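Local coordinates for testis-expressed protein 101 (Mus musculus, PDB 7BPS) that takes part in fertilization by controlling the binding of sperm to the zona pellucida and the migration of spermatozoa into the oviduct, at residues 169-174 and 187-192; 48-53 and 120-125; 10-15 and 54-59. All blocks are in the same frame, centred on the assembly; numbering follows the deposited sequence.

Contact 1 of 3, residues 169-174 and 187-192; sequences IGCRLM and ETCSYQ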
# COMPACT_ATOMS: atom_id res chain seq x y z
N ILE A 169 12.39 -0.52 12.02
CA ILE A 169 12.75 -0.72 13.45
C ILE A 169 11.47 -0.60 14.26
O ILE A 169 10.80 0.45 14.15
CB ILE A 169 13.80 0.31 13.88
CG1 ILE A 169 15.10 0.10 13.09
CG2 ILE A 169 14.03 0.24 15.39
CD1 ILE A 169 16.02 1.26 13.13
N GLY A 170 11.13 -1.65 15.01
CA GLY A 170 9.83 -1.78 15.70
C GLY A 170 8.68 -1.86 14.72
O GLY A 170 8.88 -2.33 13.59
N CYS A 171 7.50 -1.40 15.15
CA CYS A 171 6.24 -1.55 14.40
C CYS A 171 6.07 -0.37 13.44
O CYS A 171 5.07 0.36 13.58
CB CYS A 171 5.06 -1.67 15.36
SG CYS A 171 5.17 -3.12 16.44
N ARG A 172 6.97 -0.24 12.45
CA ARG A 172 7.09 0.98 11.61
C ARG A 172 7.22 0.61 10.13
O ARG A 172 7.88 1.35 9.37
CB ARG A 172 8.28 1.81 12.12
CG ARG A 172 8.07 2.33 13.53
CD ARG A 172 8.91 3.56 13.85
NE ARG A 172 10.03 3.15 14.68
CZ ARG A 172 10.22 3.48 15.95
NH1 ARG A 172 9.40 4.30 16.55
NH2 ARG A 172 11.27 3.00 16.59
N LEU A 173 6.57 -0.48 9.73
CA LEU A 173 6.38 -0.80 8.30
C LEU A 173 5.79 0.43 7.60
O LEU A 173 6.27 0.77 6.49
CB LEU A 173 5.47 -2.03 8.16
CG LEU A 173 5.15 -2.44 6.72
CD1 LEU A 173 6.42 -2.67 5.91
CD2 LEU A 173 4.27 -3.67 6.68
N MET A 174 4.80 1.08 8.20
CA MET A 174 4.12 2.23 7.56
C MET A 174 4.73 3.55 8.09
O MET A 174 4.10 4.61 7.92
CB MET A 174 2.61 2.16 7.77
CG MET A 174 1.94 1.10 6.96
SD MET A 174 2.27 1.28 5.18
CE MET A 174 1.34 2.76 4.80
N GLU A 187 -1.23 0.29 12.60
CA GLU A 187 -0.20 -0.76 12.49
C GLU A 187 -0.02 -1.33 13.89
O GLU A 187 0.16 -0.55 14.81
CB GLU A 187 1.11 -0.22 11.91
CG GLU A 187 2.25 -1.24 11.94
CD GLU A 187 3.51 -0.86 11.19
OE1 GLU A 187 3.52 0.18 10.51
OE2 GLU A 187 4.50 -1.62 11.28
N THR A 188 -0.04 -2.65 14.03
CA THR A 188 0.33 -3.36 15.28
C THR A 188 1.32 -4.43 14.85
O THR A 188 1.23 -4.87 13.67
CB THR A 188 -0.92 -3.87 16.03
OG1 THR A 188 -1.65 -4.68 15.11
CG2 THR A 188 -1.86 -2.76 16.48
N CYS A 189 2.25 -4.82 15.71
CA CYS A 189 3.24 -5.85 15.34
C CYS A 189 3.88 -6.48 16.56
O CYS A 189 3.80 -5.90 17.67
CB CYS A 189 4.29 -5.26 14.40
SG CYS A 189 5.80 -4.69 15.22
N SER A 190 4.49 -7.64 16.32
CA SER A 190 5.67 -8.16 17.05
C SER A 190 6.91 -8.00 16.17
O SER A 190 6.81 -8.08 14.91
CB SER A 190 5.50 -9.61 17.35
OG SER A 190 4.34 -9.79 18.10
N TYR A 191 8.05 -7.89 16.83
CA TYR A 191 9.36 -7.81 16.15
C TYR A 191 10.41 -8.40 17.08
O TYR A 191 10.23 -8.39 18.30
CB TYR A 191 9.66 -6.37 15.73
CG TYR A 191 9.90 -5.42 16.87
CD1 TYR A 191 8.84 -4.82 17.55
CD2 TYR A 191 11.20 -5.08 17.25
CE1 TYR A 191 9.06 -3.94 18.60
CE2 TYR A 191 11.43 -4.19 18.28
CZ TYR A 191 10.36 -3.60 18.93
OH TYR A 191 10.59 -2.72 19.93
N GLN A 192 11.46 -8.94 16.48
CA GLN A 192 12.63 -9.50 17.19
C GLN A 192 13.85 -8.86 16.53
O GLN A 192 14.13 -9.28 15.39
CB GLN A 192 12.62 -11.03 17.07
CG GLN A 192 11.36 -11.70 17.60
CD GLN A 192 10.23 -11.74 16.61
OE1 GLN A 192 9.12 -11.32 16.94
NE2 GLN A 192 10.50 -12.25 15.42
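Cys-171 and Cys-189 join covalently here, so this is a disulfide-pinned contact in which the irregular loop 169-174 is tied back onto strand 183-193 of the second Ly6/uPAR domain. The two sulfurs, SG of Cys-171 and SG of Cys-189, are 2.1 Å apart in a left-handed disulfide, its chi3 of -81° near the usual right-angled torsion. Two further attachments lie on either side of this bond along the strand.

The first is polar. Glu-187 holds its CG anti to its own backbone N (chi1 173°), and the extended chain carries the carboxylate up to the loop backbone. There the carboxylate takes two successive amides: Leu-173 N donates its N-H to OE2 of Glu-187 at 2.8 Å, on the syn lone pair, while Met-174 N reaches OE1 of Glu-187 at 2.8 Å, also on the syn side but 20° out of the carboxylate plane. The bond to OE1 is much the straighter of the two. Tyr-145 OH, from the adjoining strand 143-152, binds OE2 as well, so three bonds grip the group and would be expected to stabilise its negative charge. Cys-171 O also lies near, 3.1 Å from Glu-187 OE2, an acceptor facing an acceptor.

In the three-finger fold, beta-strand loops extend from a disulfide-rich core, and this disulfide is one of those of the second such domain. The loop's other flank looks to the first domain, where Thr-74 OG1 binds Leu-173 O and the Met-174 side chain packs on Tyr-73.

The second attachment is a CH-pi contact. Gly-170 CA sits 3.5 Å from the Tyr-191 ring centroid, almost straight over the middle of one face, and all six ring carbons are within 3.9 Å of that CA. Cys-171 SG approaches Tyr-191 CD1 only obliquely, at 4.2 Å.

Contact 2 of 3, residues 48-53 and 120-125; sequences DGTRTV and CPTCVA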
# COMPACT_ATOMS: atom_id res chain seq x y z
N ASP A 48 9.84 -10.23 1.03
CA ASP A 48 10.84 -10.92 0.19
C ASP A 48 10.18 -12.14 -0.46
O ASP A 48 9.60 -12.94 0.27
CB ASP A 48 12.02 -11.37 1.05
CG ASP A 48 13.16 -11.93 0.24
OD1 ASP A 48 13.18 -11.70 -0.98
OD2 ASP A 48 14.02 -12.54 0.85
N GLY A 49 10.22 -12.24 -1.77
CA GLY A 49 9.73 -13.41 -2.52
C GLY A 49 8.21 -13.55 -2.54
O GLY A 49 7.76 -14.60 -3.02
N THR A 50 7.42 -12.57 -2.08
CA THR A 50 5.93 -12.75 -2.06
C THR A 50 5.30 -12.06 -3.27
O THR A 50 5.99 -11.36 -3.99
CB THR A 50 5.24 -12.31 -0.76
OG1 THR A 50 5.27 -10.89 -0.71
CG2 THR A 50 5.88 -12.94 0.47
N ARG A 51 4.00 -12.25 -3.46
CA ARG A 51 3.22 -11.32 -4.32
C ARG A 51 3.11 -9.97 -3.59
O ARG A 51 3.55 -9.83 -2.40
CB ARG A 51 1.84 -11.89 -4.61
CG ARG A 51 1.90 -13.26 -5.25
CD ARG A 51 0.53 -13.61 -5.78
NE ARG A 51 0.61 -14.50 -6.91
CZ ARG A 51 0.50 -15.82 -6.84
NH1 ARG A 51 0.28 -16.40 -5.67
NH2 ARG A 51 0.59 -16.53 -7.95
N THR A 52 2.53 -9.00 -4.29
CA THR A 52 2.37 -7.61 -3.80
C THR A 52 0.88 -7.38 -3.52
O THR A 52 0.05 -7.64 -4.42
CB THR A 52 2.93 -6.63 -4.82
OG1 THR A 52 4.32 -6.89 -4.91
CG2 THR A 52 2.73 -5.19 -4.42
N VAL A 53 0.58 -6.92 -2.31
CA VAL A 53 -0.79 -6.46 -1.96
C VAL A 53 -0.97 -5.07 -2.59
O VAL A 53 -0.10 -4.23 -2.43
CB VAL A 53 -1.00 -6.43 -0.44
CG1 VAL A 53 -2.41 -6.00 -0.06
CG2 VAL A 53 -0.71 -7.80 0.15
N CYS A 120 13.44 -15.37 9.10
CA CYS A 120 12.14 -14.85 9.58
C CYS A 120 11.02 -15.50 8.78
O CYS A 120 11.12 -15.66 7.55
CB CYS A 120 11.99 -13.35 9.41
SG CYS A 120 13.34 -12.37 10.09
N PRO A 121 9.92 -15.86 9.48
CA PRO A 121 8.68 -16.24 8.82
C PRO A 121 8.28 -15.08 7.92
O PRO A 121 8.35 -13.92 8.35
CB PRO A 121 7.68 -16.44 9.97
CG PRO A 121 8.54 -16.64 11.20
CD PRO A 121 9.83 -15.90 10.95
N THR A 122 7.91 -15.39 6.68
CA THR A 122 7.73 -14.40 5.61
C THR A 122 6.38 -14.63 4.92
O THR A 122 6.14 -15.75 4.45
CB THR A 122 8.89 -14.49 4.60
OG1 THR A 122 10.13 -14.31 5.31
CG2 THR A 122 8.73 -13.50 3.46
N CYS A 123 5.56 -13.60 4.80
CA CYS A 123 4.29 -13.67 4.02
C CYS A 123 3.67 -12.27 3.87
O CYS A 123 4.03 -11.35 4.62
CB CYS A 123 3.30 -14.61 4.71
SG CYS A 123 2.67 -13.95 6.28
N VAL A 124 2.75 -12.16 2.92
CA VAL A 124 1.78 -11.05 2.83
C VAL A 124 0.45 -11.66 2.43
O VAL A 124 0.41 -12.65 1.67
CB VAL A 124 2.16 -9.96 1.82
CG1 VAL A 124 3.43 -9.24 2.22
CG2 VAL A 124 2.25 -10.50 0.41
N ALA A 125 -0.62 -11.09 2.95
CA ALA A 125 -1.99 -11.50 2.59
C ALA A 125 -2.97 -10.40 3.01
O ALA A 125 -2.74 -9.69 4.01
CB ALA A 125 -2.33 -12.84 3.21
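Arg-51 and Asp-48 offer the flat groups touched across this contact, their peptide carbonyls, and each meets a methyl from a different side. CG2 of Val-124 lies 3.2 Å from Arg-51 O, well off the peptide plane; within that plane, Thr-50 OG1 gives its hydrogen bond to a lone pair of the same oxygen. CG2 of Thr-122, by contrast, comes up to Asp-48 O at 3.4 Å almost in the plane of that carbonyl.

CG2 of Val-124 also reaches 3.2 Å from Thr-50 OG1, while CG2 of Thr-50 rests on Cys-123 CA at 4.0 Å. Further along, the side chains of Val-53 and Val-124 lie alongside each other, pointing opposite ways, with Val-53 CG2 4.0 Å from Val-124 CB. The contact joins the turn leading into strand 52-61 of the first Ly6/uPAR domain to strand 119-126 of the second, and is thus part of the interface between the tandem domains.

Both threonine hydroxyls are engaged on their own side: Thr-50 OG1 also accepts a hydrogen bond from Ala-47 N, and Thr-122 OG1 binds Cys-120 O. The domains therefore meet here through van der Waals contacts, methyls against methyls and against oxygens such as Thr-50 OG1 and Arg-51 O, whose hydrogen bonds are made within their own domain.

Contact 3 of 3, residues 10-15 and 54-59; sequences SQTLSL and VLASKS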
# COMPACT_ATOMS: atom_id res chain seq x y z
N SER A 10 -13.31 3.68 -8.27
CA SER A 10 -13.01 2.24 -8.08
C SER A 10 -12.32 2.05 -6.73
O SER A 10 -11.56 2.94 -6.32
CB SER A 10 -12.20 1.67 -9.21
OG SER A 10 -11.09 2.49 -9.47
N GLN A 11 -12.67 0.97 -6.05
CA GLN A 11 -11.98 0.49 -4.84
C GLN A 11 -11.64 -0.96 -5.12
O GLN A 11 -12.60 -1.71 -5.40
CB GLN A 11 -12.87 0.68 -3.60
CG GLN A 11 -13.12 2.15 -3.24
CD GLN A 11 -14.21 2.84 -4.04
OE1 GLN A 11 -15.27 2.28 -4.26
NE2 GLN A 11 -13.93 4.03 -4.53
N THR A 12 -10.35 -1.31 -5.15
CA THR A 12 -9.86 -2.69 -5.40
C THR A 12 -8.81 -3.06 -4.36
O THR A 12 -8.04 -2.18 -3.90
CB THR A 12 -9.32 -2.85 -6.83
OG1 THR A 12 -8.08 -2.15 -6.95
CG2 THR A 12 -10.30 -2.34 -7.87
N LEU A 13 -8.84 -4.32 -3.98
CA LEU A 13 -7.83 -5.04 -3.20
C LEU A 13 -7.42 -6.26 -4.02
O LEU A 13 -8.29 -6.99 -4.47
CB LEU A 13 -8.45 -5.47 -1.87
CG LEU A 13 -9.03 -4.37 -0.96
CD1 LEU A 13 -9.90 -4.97 0.13
CD2 LEU A 13 -7.95 -3.51 -0.34
N SER A 14 -6.13 -6.51 -4.17
CA SER A 14 -5.63 -7.67 -4.94
C SER A 14 -4.22 -8.04 -4.50
O SER A 14 -3.49 -7.17 -3.93
CB SER A 14 -5.67 -7.43 -6.41
OG SER A 14 -4.95 -6.25 -6.77
N LEU A 15 -3.88 -9.30 -4.72
CA LEU A 15 -2.50 -9.83 -4.70
C LEU A 15 -2.04 -9.95 -6.14
O LEU A 15 -2.78 -10.48 -6.96
CB LEU A 15 -2.48 -11.20 -4.06
CG LEU A 15 -2.62 -11.22 -2.56
CD1 LEU A 15 -2.71 -12.68 -2.09
CD2 LEU A 15 -1.43 -10.54 -1.93
N VAL A 54 -2.07 -4.86 -3.30
CA VAL A 54 -2.42 -3.57 -3.95
C VAL A 54 -3.79 -3.11 -3.42
O VAL A 54 -4.82 -3.83 -3.65
CB VAL A 54 -2.37 -3.70 -5.48
CG1 VAL A 54 -2.58 -2.38 -6.14
CG2 VAL A 54 -1.04 -4.26 -5.92
N LEU A 55 -3.77 -2.00 -2.67
CA LEU A 55 -4.95 -1.20 -2.26
C LEU A 55 -4.99 0.02 -3.19
O LEU A 55 -4.11 0.90 -3.07
CB LEU A 55 -4.85 -0.80 -0.79
CG LEU A 55 -4.66 -1.96 0.20
CD1 LEU A 55 -3.18 -2.20 0.49
CD2 LEU A 55 -5.41 -1.73 1.51
N ALA A 56 -5.93 0.03 -4.13
CA ALA A 56 -6.10 1.07 -5.17
C ALA A 56 -7.48 1.72 -5.04
O ALA A 56 -8.52 1.02 -5.15
CB ALA A 56 -5.89 0.48 -6.55
N SER A 57 -7.47 3.03 -4.83
CA SER A 57 -8.67 3.88 -4.65
C SER A 57 -8.69 5.01 -5.69
O SER A 57 -7.70 5.74 -5.80
CB SER A 57 -8.71 4.45 -3.28
OG SER A 57 -9.72 5.41 -3.23
N LYS A 58 -9.81 5.13 -6.41
CA LYS A 58 -10.18 6.34 -7.19
C LYS A 58 -11.57 6.80 -6.73
O LYS A 58 -12.44 5.96 -6.54
CB LYS A 58 -10.12 6.03 -8.68
CG LYS A 58 -8.72 5.83 -9.22
CD LYS A 58 -8.65 5.95 -10.72
CE LYS A 58 -7.28 5.60 -11.27
NZ LYS A 58 -7.23 5.80 -12.74
N SER A 59 -11.74 8.11 -6.52
CA SER A 59 -13.01 8.68 -6.01
C SER A 59 -13.07 10.20 -6.16
O SER A 59 -12.04 10.88 -6.43
CB SER A 59 -13.27 8.26 -4.58
OG SER A 59 -12.41 8.94 -3.68
O HOH W 1 -9.00 1.89 -7.83
O HOH W 2 -6.16 -3.73 -6.17
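Leu-13 and Leu-55 meet on one face of an antiparallel strand pair, 10-15 with 54-59, in the sheet of the first Ly6/uPAR domain, where strand 6-16 lies between 29-31 and 52-61. Their chains cross obliquely, CD2 of Leu-13 lying 3.6 Å from CD2 of Leu-55 and nearly as close to its CG. They form a non-hydrogen-bonded pair, as do Gln-11 and Ser-57 on the same face.

On the reverse face the hydrogen-bonded pairs set small hydroxyls of one strand beside aliphatic groups of the other. Thr-12 OG1, placed between its backbone N and carbonyl carbon (chi1 71°), is 3.4 Å from Ala-56 CB. Ser-10 OG is 3.8 Å from Lys-58 CB and bonds to Ser-27 OG; Ser-14 OG is 3.9 Å from Val-54 CB and bonds to Glu-16 OE1. Lys-58 instead runs out, fully extended beyond CG, to a cation-pi contact with Trp-25 and to the backbone oxygens of Trp-25, Asn-94 and Lys-96.

Beneath the side chains, six backbone hydrogen bonds join the strands, which run almost exactly antiparallel (176°). Strand 52-61 pairs on its other edge with strand 37-46. Two waters sit on the hydroxyl face. One is 2.7 Å from Ser-10 OG, with weak bonds to Ser-10 O and Ala-56 O; the other is 2.6 Å from Thr-12 OG1 and donates to both Ser-14 OG and Val-54 O, each at 2.9 Å.

How the contacts relate
Contacts 2 and 3 share strand 52-61 and touch directly: Val-53 CG2 lies 3.5 Å from Leu-15 CD2, although their centres are 19 Å apart. One strand therefore passes from the domain interface at 48-53 into pairing with 10-15. Contact 1 belongs to the second domain and reaches the same sheet as strand 119-126 of contact 2; those two centres are 15 Å apart, with nearest atoms about 6 Å from each other. Contacts 1 and 3 lie on opposite sides of the chain's centre, 24 Å between centres. A covalently attached glycan, not a ligand in a pocket, lies near contact 3, its fucose about 7 Å from the Ser-10 side chain.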